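Local atomic coordinates of beta-glucoside kinase (Listeria monocytogenes, PDB entry 4HTL), a protein that catalyses the ATP-dependent phosphorylation of cellobiose to cellobiose 6'-phosphate and may also regulate transcription of the cellobiose uptake operon. Residues T178-L183 / G245-R250; V182-Y187 / E196-E201; E202-Y207 / R216-F221. All blocks are in the same frame, centred on the assembly; numbering follows the deposited sequence.

The three contacts gather helices 180-191, 200-208 and 212-236 on one side of the chain, their centres 10 to 11 Å apart. Contact 1 sets the start of helix 180-191 against the loop that follows strand 240-244, and contact 2 sets the next turn of the same helix against the entry to helix 200-208. Contact 3 packs helix 200-208 on helix 212-236. Arg250 of contact 1 reaches contact 3, NE lying 3.4 Å from Phe204 CD1, while Leu183 CD2 meets Leu217 O at 3.5 Å. Gly246 (contact 1) and the Arg184 side chain (contact 2) lie about 12 and 11 Å from the Thr14 side chain in the probable ATP site; contact 3 lies away from it.

Contact 1 of 3, residues T178-L183 / G245-R250; sequences TTMLVL and GGITSR
Met180, built as selenomethionine, reaches across from the first turn of helix 180-191 and lays its end along the short 3-10 turn that carries Gly246, Ile247 and Ser249. Bends at both chi2 (-66°) and chi3 (-78°) curl the chain, so CG and SE both face Ile247 while CE goes on to Ser249, with Gly246 O a little farther off. Met180 CG comes to 4.1 Å from Ile247 N, and Met180 SE sits 4.0 Å from Ile247 CA. The methyl, Met180 CE, arrives 3.5 Å from Ser249 OG. This is van der Waals packing, with no hydrogen bond across the two segments. Ile247 offers its backbone and the base of its side chain, Ile247 CB being 4.4 Å from Met180 SE, while its branches run on to Phe221 and Ile225 of helix 212-236 and to Phe253.

Gly245 and Gly246 follow strand 240-244 of the second five-stranded sheet, in an actin-type ATPase fold of the ROK family. Gly246 is about 12 Å from the side chain of Thr14, a probable ATP-binding residue. Backbone hydrogen bonds between Met180 and Gly132, and between Ile247 and Ile131, tie both segments to the end of strand 126-131 and the residue after it.

Ser249 is held in place where it receives the methyl. Ser249 OG, lodged between the backbone N and the carbonyl carbon (chi1 65°), bonds back to Gly246 O at 2.8 Å, and Ser249 N reaches that same oxygen at 2.9 Å from the opposite face of the carbonyl plane. On the other segment Thr179 is the N-cap of helix 180-191: Thr179 OG1 accepts from Val182 N at 3.0 Å, which steadies the turn from which Met180 projects.

Contact 2 of 3, residues V182-Y187 / E196-E201; sequences VLRRQY and EEITGE
Arg184 spans the gap between helix 180-191 and the chain at Ile198 by hooking its guanidinium onto a backbone carbonyl. CG stands opposite the carbonyl carbon about the first bond and CD continues extended, but the chain then bends at chi3 (54°), swinging NE round to face Ile198 O. The bond from Arg184 NE to Ile198 O is 2.9 Å long and nearly straight, at 167° about the hydrogen. Ile198 O lies close to the guanidinium plane at its edge, whereas NE stands above the plane of the carbonyl, away from its lone pairs. Arg184 NH2 adds a weak bond to Ile198 O at 3.3 Å. The stronger bond is the one from NE; together they probably limit how far the guanidinium can turn.

The aliphatic part of the arginine packs too: Arg184 CD lies 4.1 Å from Gly200 N, at the start of helix 200-208. Thr199 is the N-cap of that helix, its OG1 accepting from Glu202 N just beyond the segment. Glu196 has its carboxylate some way off, Glu196 OE2 being 6.9 Å from Arg184 NH2, so any electrostatic help from it is probably modest.

Ile198 points its side chain back at the helix. Ile198 CG2 meets Tyr187 CD2 at 3.8 Å, approaching the ring obliquely, and Ile198 CD1 reaches the helix backbone, 4.0 Å from Arg184 O. With CG swung opposite its backbone N (chi1 -161°), Tyr187 sends its ring across toward Ile198, the two side chains crossing at a slant, and both also touch Ile203.

The arrangement closes a short connection between consecutive helices of the ROK fold: helix 180-191 is fastened to the entry of helix 200-208, while Leu183 and Tyr187 rest on Leu217 of the long helix 212-236.

Contact 3 of 3, residues E202-Y207 / R216-F221; sequences EIFANY and RLITEF
An alpha-alpha corner, two consecutive helices joined by a short connection and packed crosswise, brings Ile218 of helix 212-236 in among Ile203, Phe204 and Tyr207 of helix 200-208. The two segments cross at -106°, with their axes 10.1 Å apart. Ile218 points toward the other helix: its CD1 goes to Phe204 and Ile203, while CB, CG1 and CG2 lie on Tyr207. At the end of the longer branch, Ile218 CD1 stands over one face of the Phe204 ring, 3.9 Å from the centroid and displaced toward the rim, in a CH-pi contact; the two side chains meet at about a right angle. The shorter branch, Ile218 CG2, makes a second CH-pi contact, 3.8 Å from the centroid of the Tyr207 ring, while Ile218 CB presses on the same face 3.6 Å from Tyr207 CD1.

Within the ROK fold this corner sits beside helix 180-191, where Ile203 and Leu217 both touch Tyr187, and both Phe204 and Tyr207 also lie against Arg250 from the loop after strand 240-244. Ile203 meets the isoleucine as well, Ile203 CG2 lying 3.9 Å from Ile218 CD1.

Tyr207 throws its ring forward over Ile218 by setting CG opposite the backbone N (chi1 174°), which carries the hydroxyl on toward Thr219. A water completes the link there: it is 2.8 Å from Tyr207 OH and donates to Thr219 OG1 at 3.1 Å. The threonine hydroxyl is also bonded to Glu215 O, one turn earlier in its own helix.

Contact 1 of 3, residues T178-L183 / G245-R250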
loop_
_atom_site.group_PDB
_atom_site.type_symbol
_atom_site.label_atom_id
_atom_site.label_comp_id
_atom_site.label_asym_id
_atom_site.label_seq_id
_atom_site.Cartn_x
_atom_site.Cartn_y
_atom_site.Cartn_z
ATOM N N THR A 178 -15.649 10.541 -1.274
ATOM C CA THR A 178 -14.931 11.019 -2.438
ATOM C C THR A 178 -15.241 10.215 -3.716
ATOM O O THR A 178 -14.404 9.449 -4.211
ATOM C CB THR A 178 -13.431 11.079 -2.137
ATOM O OG1 THR A 178 -13.218 11.698 -0.853
ATOM C CG2 THR A 178 -12.625 11.770 -3.214
ATOM N N THR A 179 -16.472 10.357 -4.218
ATOM C CA THR A 179 -16.926 9.624 -5.406
ATOM C C THR A 179 -17.873 10.511 -6.173
ATOM O O THR A 179 -18.406 11.514 -5.635
ATOM C CB THR A 179 -17.666 8.294 -5.072
ATOM O OG1 THR A 179 -18.942 8.570 -4.501
ATOM C CG2 THR A 179 -16.838 7.405 -4.069
HETATM N N MSE A 180 -18.124 10.132 -7.422
HETATM C CA MSE A 180 -19.110 10.853 -8.242
HETATM C C MSE A 180 -20.534 10.787 -7.622
HETATM O O MSE A 180 -21.302 11.763 -7.693
HETATM C CB MSE A 180 -19.110 10.298 -9.641
HETATM C CG MSE A 180 -17.725 10.457 -10.367
HETATM SE SE MSE A 180 -17.129 12.283 -10.754
HETATM C CE MSE A 180 -18.271 12.527 -12.292
ATOM N N LEU A 181 -20.871 9.644 -7.017
ATOM C CA LEU A 181 -22.124 9.486 -6.283
ATOM C C LEU A 181 -22.223 10.432 -5.088
ATOM O O LEU A 181 -23.253 11.084 -4.902
ATOM C CB LEU A 181 -22.341 8.050 -5.829
ATOM C CG LEU A 181 -23.621 7.750 -5.012
ATOM C CD1 LEU A 181 -24.927 8.210 -5.706
ATOM C CD2 LEU A 181 -23.641 6.251 -4.655
ATOM N N VAL A 182 -21.148 10.544 -4.303
ATOM C CA VAL A 182 -21.145 11.426 -3.156
ATOM C C VAL A 182 -21.357 12.871 -3.644
ATOM O O VAL A 182 -22.089 13.638 -3.007
ATOM C CB VAL A 182 -19.840 11.276 -2.322
ATOM C CG1 VAL A 182 -19.693 12.452 -1.356
ATOM C CG2 VAL A 182 -19.841 9.933 -1.631
ATOM N N LEU A 183 -20.697 13.260 -4.746
ATOM C CA LEU A 183 -20.895 14.592 -5.284
ATOM C C LEU A 183 -22.346 14.898 -5.577
ATOM O O LEU A 183 -22.853 15.978 -5.190
ATOM C CB LEU A 183 -20.074 14.807 -6.555
ATOM C CG LEU A 183 -18.603 15.178 -6.419
ATOM C CD1 LEU A 183 -17.964 15.153 -7.821
ATOM C CD2 LEU A 183 -18.402 16.559 -5.751
ATOM N N GLY A 245 -12.525 5.321 -14.600
ATOM C CA GLY A 245 -13.866 5.310 -14.051
ATOM C C GLY A 245 -14.692 6.503 -14.519
ATOM O O GLY A 245 -14.278 7.278 -15.387
ATOM N N GLY A 246 -15.843 6.680 -13.868
ATOM C CA GLY A 246 -16.761 7.773 -14.151
ATOM C C GLY A 246 -16.127 9.149 -14.182
ATOM O O GLY A 246 -16.541 9.990 -14.949
ATOM N N ILE A 247 -15.108 9.375 -13.352
ATOM C CA ILE A 247 -14.434 10.668 -13.304
ATOM C C ILE A 247 -13.909 11.142 -14.639
ATOM O O ILE A 247 -13.811 12.353 -14.876
ATOM C CB ILE A 247 -13.314 10.653 -12.210
ATOM C CG1 ILE A 247 -12.869 12.048 -11.868
ATOM C CG2 ILE A 247 -12.159 9.684 -12.572
ATOM C CD1 ILE A 247 -11.908 12.045 -10.692
ATOM N N THR A 248 -13.567 10.202 -15.517
ATOM C CA THR A 248 -13.140 10.551 -16.891
ATOM C C THR A 248 -14.211 11.280 -17.733
ATOM O O THR A 248 -13.902 11.805 -18.813
ATOM C CB THR A 248 -12.659 9.325 -17.709
ATOM O OG1 THR A 248 -13.780 8.528 -18.168
ATOM C CG2 THR A 248 -11.704 8.513 -16.911
ATOM N N SER A 249 -15.447 11.305 -17.252
ATOM C CA SER A 249 -16.525 12.143 -17.841
ATOM C C SER A 249 -16.163 13.643 -17.711
ATOM O O SER A 249 -16.782 14.467 -18.339
ATOM C CB SER A 249 -17.899 11.894 -17.181
ATOM O OG SER A 249 -17.905 12.298 -15.807
ATOM N N ARG A 250 -15.147 13.959 -16.907
ATOM C CA ARG A 250 -14.582 15.327 -16.818
ATOM C C ARG A 250 -13.308 15.358 -17.710
ATOM O O ARG A 250 -12.258 14.847 -17.339
ATOM C CB ARG A 250 -14.282 15.661 -15.348
ATOM C CG ARG A 250 -13.574 16.995 -15.110
ATOM C CD ARG A 250 -14.456 18.157 -15.447
ATOM N NE ARG A 250 -13.851 19.425 -15.055
ATOM C CZ ARG A 250 -14.423 20.604 -15.265
ATOM N NH1 ARG A 250 -15.550 20.654 -15.953
ATOM N NH2 ARG A 250 -13.831 21.730 -14.861
#

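Contact 2 of 3, residues V182-Y187 / E196-E201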
loop_
_atom_site.group_PDB
_atom_site.type_symbol
_atom_site.label_atom_id
_atom_site.label_comp_id
_atom_site.label_asym_id
_atom_site.label_seq_id
_atom_site.Cartn_x
_atom_site.Cartn_y
_atom_site.Cartn_z
ATOM N N VAL A 182 -21.148 10.544 -4.303
ATOM C CA VAL A 182 -21.145 11.426 -3.156
ATOM C C VAL A 182 -21.357 12.871 -3.644
ATOM O O VAL A 182 -22.089 13.638 -3.007
ATOM C CB VAL A 182 -19.840 11.276 -2.322
ATOM C CG1 VAL A 182 -19.693 12.452 -1.356
ATOM C CG2 VAL A 182 -19.841 9.933 -1.631
ATOM N N LEU A 183 -20.697 13.260 -4.746
ATOM C CA LEU A 183 -20.895 14.592 -5.284
ATOM C C LEU A 183 -22.346 14.898 -5.577
ATOM O O LEU A 183 -22.853 15.978 -5.190
ATOM C CB LEU A 183 -20.074 14.807 -6.555
ATOM C CG LEU A 183 -18.603 15.178 -6.419
ATOM C CD1 LEU A 183 -17.964 15.153 -7.821
ATOM C CD2 LEU A 183 -18.402 16.559 -5.751
ATOM N N ARG A 184 -23.021 13.957 -6.211
ATOM C CA ARG A 184 -24.450 14.121 -6.532
ATOM C C ARG A 184 -25.294 14.183 -5.254
ATOM O O ARG A 184 -26.180 15.031 -5.134
ATOM C CB ARG A 184 -24.931 13.020 -7.478
ATOM C CG ARG A 184 -24.259 13.097 -8.846
ATOM C CD ARG A 184 -24.586 11.880 -9.689
ATOM N NE ARG A 184 -26.039 11.733 -9.753
ATOM C CZ ARG A 184 -26.751 10.713 -9.276
ATOM N NH1 ARG A 184 -26.171 9.629 -8.763
ATOM N NH2 ARG A 184 -28.081 10.748 -9.383
ATOM N N ARG A 185 -24.994 13.311 -4.295
ATOM C CA ARG A 185 -25.674 13.331 -2.990
ATOM C C ARG A 185 -25.501 14.659 -2.281
ATOM O O ARG A 185 -26.461 15.215 -1.762
ATOM C CB ARG A 185 -25.176 12.209 -2.111
ATOM C CG ARG A 185 -25.709 10.873 -2.571
ATOM C CD ARG A 185 -25.354 9.716 -1.636
ATOM N NE ARG A 185 -25.597 10.043 -0.224
ATOM C CZ ARG A 185 -24.687 9.939 0.747
ATOM N NH1 ARG A 185 -23.460 9.477 0.489
ATOM N NH2 ARG A 185 -24.999 10.284 1.998
ATOM N N GLN A 186 -24.275 15.175 -2.253
ATOM C CA GLN A 186 -24.034 16.437 -1.621
ATOM C C GLN A 186 -24.775 17.573 -2.323
ATOM O O GLN A 186 -25.342 18.448 -1.673
ATOM C CB GLN A 186 -22.543 16.759 -1.609
ATOM C CG GLN A 186 -21.726 15.846 -0.718
ATOM C CD GLN A 186 -20.212 15.926 -0.924
ATOM O OE1 GLN A 186 -19.741 16.414 -1.958
ATOM N NE2 GLN A 186 -19.433 15.432 0.079
ATOM N N TYR A 187 -24.715 17.591 -3.650
ATOM C CA TYR A 187 -25.438 18.605 -4.413
ATOM C C TYR A 187 -26.933 18.571 -4.153
ATOM O O TYR A 187 -27.562 19.638 -3.988
ATOM C CB TYR A 187 -25.142 18.467 -5.900
ATOM C CG TYR A 187 -25.479 19.743 -6.676
ATOM C CD1 TYR A 187 -24.730 20.905 -6.499
ATOM C CD2 TYR A 187 -26.521 19.766 -7.594
ATOM C CE1 TYR A 187 -25.033 22.061 -7.178
ATOM C CE2 TYR A 187 -26.816 20.914 -8.298
ATOM C CZ TYR A 187 -26.066 22.063 -8.078
ATOM O OH TYR A 187 -26.345 23.201 -8.778
ATOM N N GLU A 196 -32.131 11.928 -8.015
ATOM C CA GLU A 196 -32.329 11.279 -9.319
ATOM C C GLU A 196 -32.281 12.260 -10.496
ATOM O O GLU A 196 -31.996 11.844 -11.621
ATOM C CB GLU A 196 -33.604 10.405 -9.340
ATOM C CG GLU A 196 -34.911 11.119 -9.012
ATOM C CD GLU A 196 -35.284 11.062 -7.534
ATOM O OE1 GLU A 196 -36.505 11.055 -7.259
ATOM O OE2 GLU A 196 -34.374 11.023 -6.656
ATOM N N GLU A 197 -32.512 13.548 -10.215
ATOM C CA GLU A 197 -32.530 14.625 -11.225
ATOM C C GLU A 197 -31.205 15.378 -11.376
ATOM O O GLU A 197 -31.080 16.296 -12.201
ATOM C CB GLU A 197 -33.652 15.603 -10.891
ATOM C CG GLU A 197 -35.019 14.992 -11.186
ATOM C CD GLU A 197 -36.185 15.796 -10.650
ATOM O OE1 GLU A 197 -36.020 17.009 -10.369
ATOM O OE2 GLU A 197 -37.275 15.196 -10.507
ATOM N N ILE A 198 -30.216 14.975 -10.590
ATOM C CA ILE A 198 -28.902 15.619 -10.603
ATOM C C ILE A 198 -27.888 14.751 -11.361
ATOM O O ILE A 198 -27.763 13.546 -11.122
ATOM C CB ILE A 198 -28.418 15.880 -9.164
ATOM C CG1 ILE A 198 -29.350 16.874 -8.449
ATOM C CG2 ILE A 198 -26.955 16.363 -9.144
ATOM C CD1 ILE A 198 -29.212 16.832 -6.955
ATOM N N THR A 199 -27.137 15.394 -12.251
ATOM C CA THR A 199 -26.072 14.751 -13.017
ATOM C C THR A 199 -24.698 15.279 -12.550
ATOM O O THR A 199 -24.591 16.419 -12.102
ATOM C CB THR A 199 -26.245 15.069 -14.511
ATOM O OG1 THR A 199 -26.035 16.472 -14.723
ATOM C CG2 THR A 199 -27.686 14.675 -14.993
ATOM N N GLY A 200 -23.652 14.476 -12.704
ATOM C CA GLY A 200 -22.300 14.959 -12.489
ATOM C C GLY A 200 -21.961 16.092 -13.426
ATOM O O GLY A 200 -21.293 17.054 -13.032
ATOM N N GLU A 201 -22.490 16.014 -14.645
ATOM C CA GLU A 201 -22.199 17.007 -15.667
ATOM C C GLU A 201 -22.677 18.390 -15.217
ATOM O O GLU A 201 -21.974 19.402 -15.407
ATOM C CB GLU A 201 -22.843 16.608 -17.011
ATOM C CG GLU A 201 -22.570 17.565 -18.145
ATOM C CD GLU A 201 -23.239 17.132 -19.433
ATOM O OE1 GLU A 201 -23.122 15.939 -19.787
ATOM O OE2 GLU A 201 -23.880 17.982 -20.099
#

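Contact 3 of 3, residues E202-Y207 / R216-F221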
loop_
_atom_site.group_PDB
_atom_site.type_symbol
_atom_site.label_atom_id
_atom_site.label_comp_id
_atom_site.label_asym_id
_atom_site.label_seq_id
_atom_site.Cartn_x
_atom_site.Cartn_y
_atom_site.Cartn_z
ATOM N N GLU A 202 -23.838 18.457 -14.583
ATOM C CA GLU A 202 -24.370 19.790 -14.181
ATOM C C GLU A 202 -23.574 20.392 -13.053
ATOM O O GLU A 202 -23.381 21.594 -12.999
ATOM C CB GLU A 202 -25.851 19.765 -13.824
ATOM C CG GLU A 202 -26.257 19.367 -12.440
ATOM C CD GLU A 202 -27.765 19.334 -12.307
ATOM O OE1 GLU A 202 -28.339 18.231 -12.407
ATOM O OE2 GLU A 202 -28.379 20.413 -12.129
ATOM N N ILE A 203 -23.098 19.543 -12.153
ATOM C CA ILE A 203 -22.255 20.032 -11.048
ATOM C C ILE A 203 -20.971 20.662 -11.624
ATOM O O ILE A 203 -20.599 21.736 -11.246
ATOM C CB ILE A 203 -21.925 18.956 -10.006
ATOM C CG1 ILE A 203 -23.205 18.371 -9.377
ATOM C CG2 ILE A 203 -20.993 19.508 -8.912
ATOM C CD1 ILE A 203 -23.005 17.077 -8.615
ATOM N N PHE A 204 -20.295 19.980 -12.541
ATOM C CA PHE A 204 -19.121 20.551 -13.171
ATOM C C PHE A 204 -19.408 21.776 -14.019
ATOM O O PHE A 204 -18.547 22.660 -14.111
ATOM C CB PHE A 204 -18.403 19.501 -14.020
ATOM C CG PHE A 204 -17.477 18.608 -13.208
ATOM C CD1 PHE A 204 -16.296 19.117 -12.705
ATOM C CD2 PHE A 204 -17.816 17.302 -12.913
ATOM C CE1 PHE A 204 -15.451 18.349 -11.933
ATOM C CE2 PHE A 204 -16.966 16.501 -12.173
ATOM C CZ PHE A 204 -15.775 17.023 -11.688
ATOM N N ALA A 205 -20.555 21.794 -14.696
ATOM C CA ALA A 205 -20.943 22.969 -15.458
ATOM C C ALA A 205 -21.132 24.163 -14.531
ATOM O O ALA A 205 -20.641 25.269 -14.798
ATOM C CB ALA A 205 -22.210 22.698 -16.310
ATOM N N ASN A 206 -21.786 23.939 -13.401
ATOM C CA ASN A 206 -21.940 25.001 -12.427
ATOM C C ASN A 206 -20.598 25.428 -11.850
ATOM O O ASN A 206 -20.340 26.588 -11.677
ATOM C CB ASN A 206 -22.897 24.592 -11.331
ATOM C CG ASN A 206 -24.290 24.416 -11.843
ATOM O OD1 ASN A 206 -24.646 24.984 -12.860
ATOM N ND2 ASN A 206 -25.083 23.630 -11.150
ATOM N N TYR A 207 -19.723 24.467 -11.610
ATOM C CA TYR A 207 -18.356 24.765 -11.182
ATOM C C TYR A 207 -17.651 25.703 -12.185
ATOM O O TYR A 207 -17.041 26.705 -11.813
ATOM C CB TYR A 207 -17.599 23.426 -11.071
ATOM C CG TYR A 207 -16.123 23.535 -10.784
ATOM C CD1 TYR A 207 -15.672 23.904 -9.525
ATOM C CD2 TYR A 207 -15.166 23.194 -11.738
ATOM C CE1 TYR A 207 -14.335 24.037 -9.256
ATOM C CE2 TYR A 207 -13.811 23.307 -11.465
ATOM C CZ TYR A 207 -13.391 23.702 -10.224
ATOM O OH TYR A 207 -12.045 23.825 -9.906
ATOM N N ARG A 216 -17.218 24.491 -3.894
ATOM C CA ARG A 216 -16.831 23.808 -2.680
ATOM C C ARG A 216 -16.879 22.302 -2.884
ATOM O O ARG A 216 -15.979 21.579 -2.458
ATOM C CB ARG A 216 -17.699 24.250 -1.484
ATOM C CG ARG A 216 -17.282 23.584 -0.171
ATOM C CD ARG A 216 -18.049 24.138 1.034
ATOM N NE ARG A 216 -17.636 23.422 2.217
ATOM C CZ ARG A 216 -16.479 23.598 2.860
ATOM N NH1 ARG A 216 -15.636 24.564 2.524
ATOM N NH2 ARG A 216 -16.179 22.822 3.890
ATOM N N LEU A 217 -17.931 21.816 -3.515
ATOM C CA LEU A 217 -18.059 20.365 -3.700
ATOM C C LEU A 217 -16.889 19.789 -4.494
ATOM O O LEU A 217 -16.279 18.755 -4.121
ATOM C CB LEU A 217 -19.384 20.007 -4.362
ATOM C CG LEU A 217 -20.678 20.321 -3.690
ATOM C CD1 LEU A 217 -21.823 19.576 -4.432
ATOM C CD2 LEU A 217 -20.679 20.159 -2.182
ATOM N N ILE A 218 -16.529 20.471 -5.565
ATOM C CA ILE A 218 -15.471 19.991 -6.437
ATOM C C ILE A 218 -14.110 20.100 -5.757
ATOM O O ILE A 218 -13.284 19.163 -5.829
ATOM C CB ILE A 218 -15.472 20.699 -7.841
ATOM C CG1 ILE A 218 -16.804 20.369 -8.597
ATOM C CG2 ILE A 218 -14.205 20.304 -8.627
ATOM C CD1 ILE A 218 -17.122 18.891 -8.775
ATOM N N THR A 219 -13.908 21.212 -5.069
ATOM C CA THR A 219 -12.665 21.423 -4.314
ATOM C C THR A 219 -12.444 20.321 -3.264
ATOM O O THR A 219 -11.339 19.762 -3.151
ATOM C CB THR A 219 -12.587 22.828 -3.710
ATOM O OG1 THR A 219 -12.706 23.800 -4.760
ATOM C CG2 THR A 219 -11.252 23.063 -2.964
ATOM N N GLU A 220 -13.500 20.007 -2.527
ATOM C CA GLU A 220 -13.428 18.966 -1.492
ATOM C C GLU A 220 -13.187 17.586 -2.115
ATOM O O GLU A 220 -12.450 16.795 -1.566
ATOM C CB GLU A 220 -14.655 18.961 -0.606
ATOM C CG GLU A 220 -14.789 20.259 0.173
ATOM C CD GLU A 220 -13.811 20.377 1.326
ATOM O OE1 GLU A 220 -13.837 19.480 2.161
ATOM O OE2 GLU A 220 -13.044 21.350 1.412
ATOM N N PHE A 221 -13.863 17.299 -3.233
ATOM C CA PHE A 221 -13.649 16.070 -3.996
ATOM C C PHE A 221 -12.175 15.932 -4.379
ATOM O O PHE A 221 -11.533 14.894 -4.147
ATOM C CB PHE A 221 -14.597 16.099 -5.213
ATOM C CG PHE A 221 -14.445 14.935 -6.174
ATOM C CD1 PHE A 221 -14.827 13.644 -5.828
ATOM C CD2 PHE A 221 -14.065 15.168 -7.464
ATOM C CE1 PHE A 221 -14.743 12.608 -6.730
ATOM C CE2 PHE A 221 -13.990 14.147 -8.387
ATOM C CZ PHE A 221 -14.333 12.853 -8.021
HETATM O O HOH W 1 -11.183 23.078 -7.373
#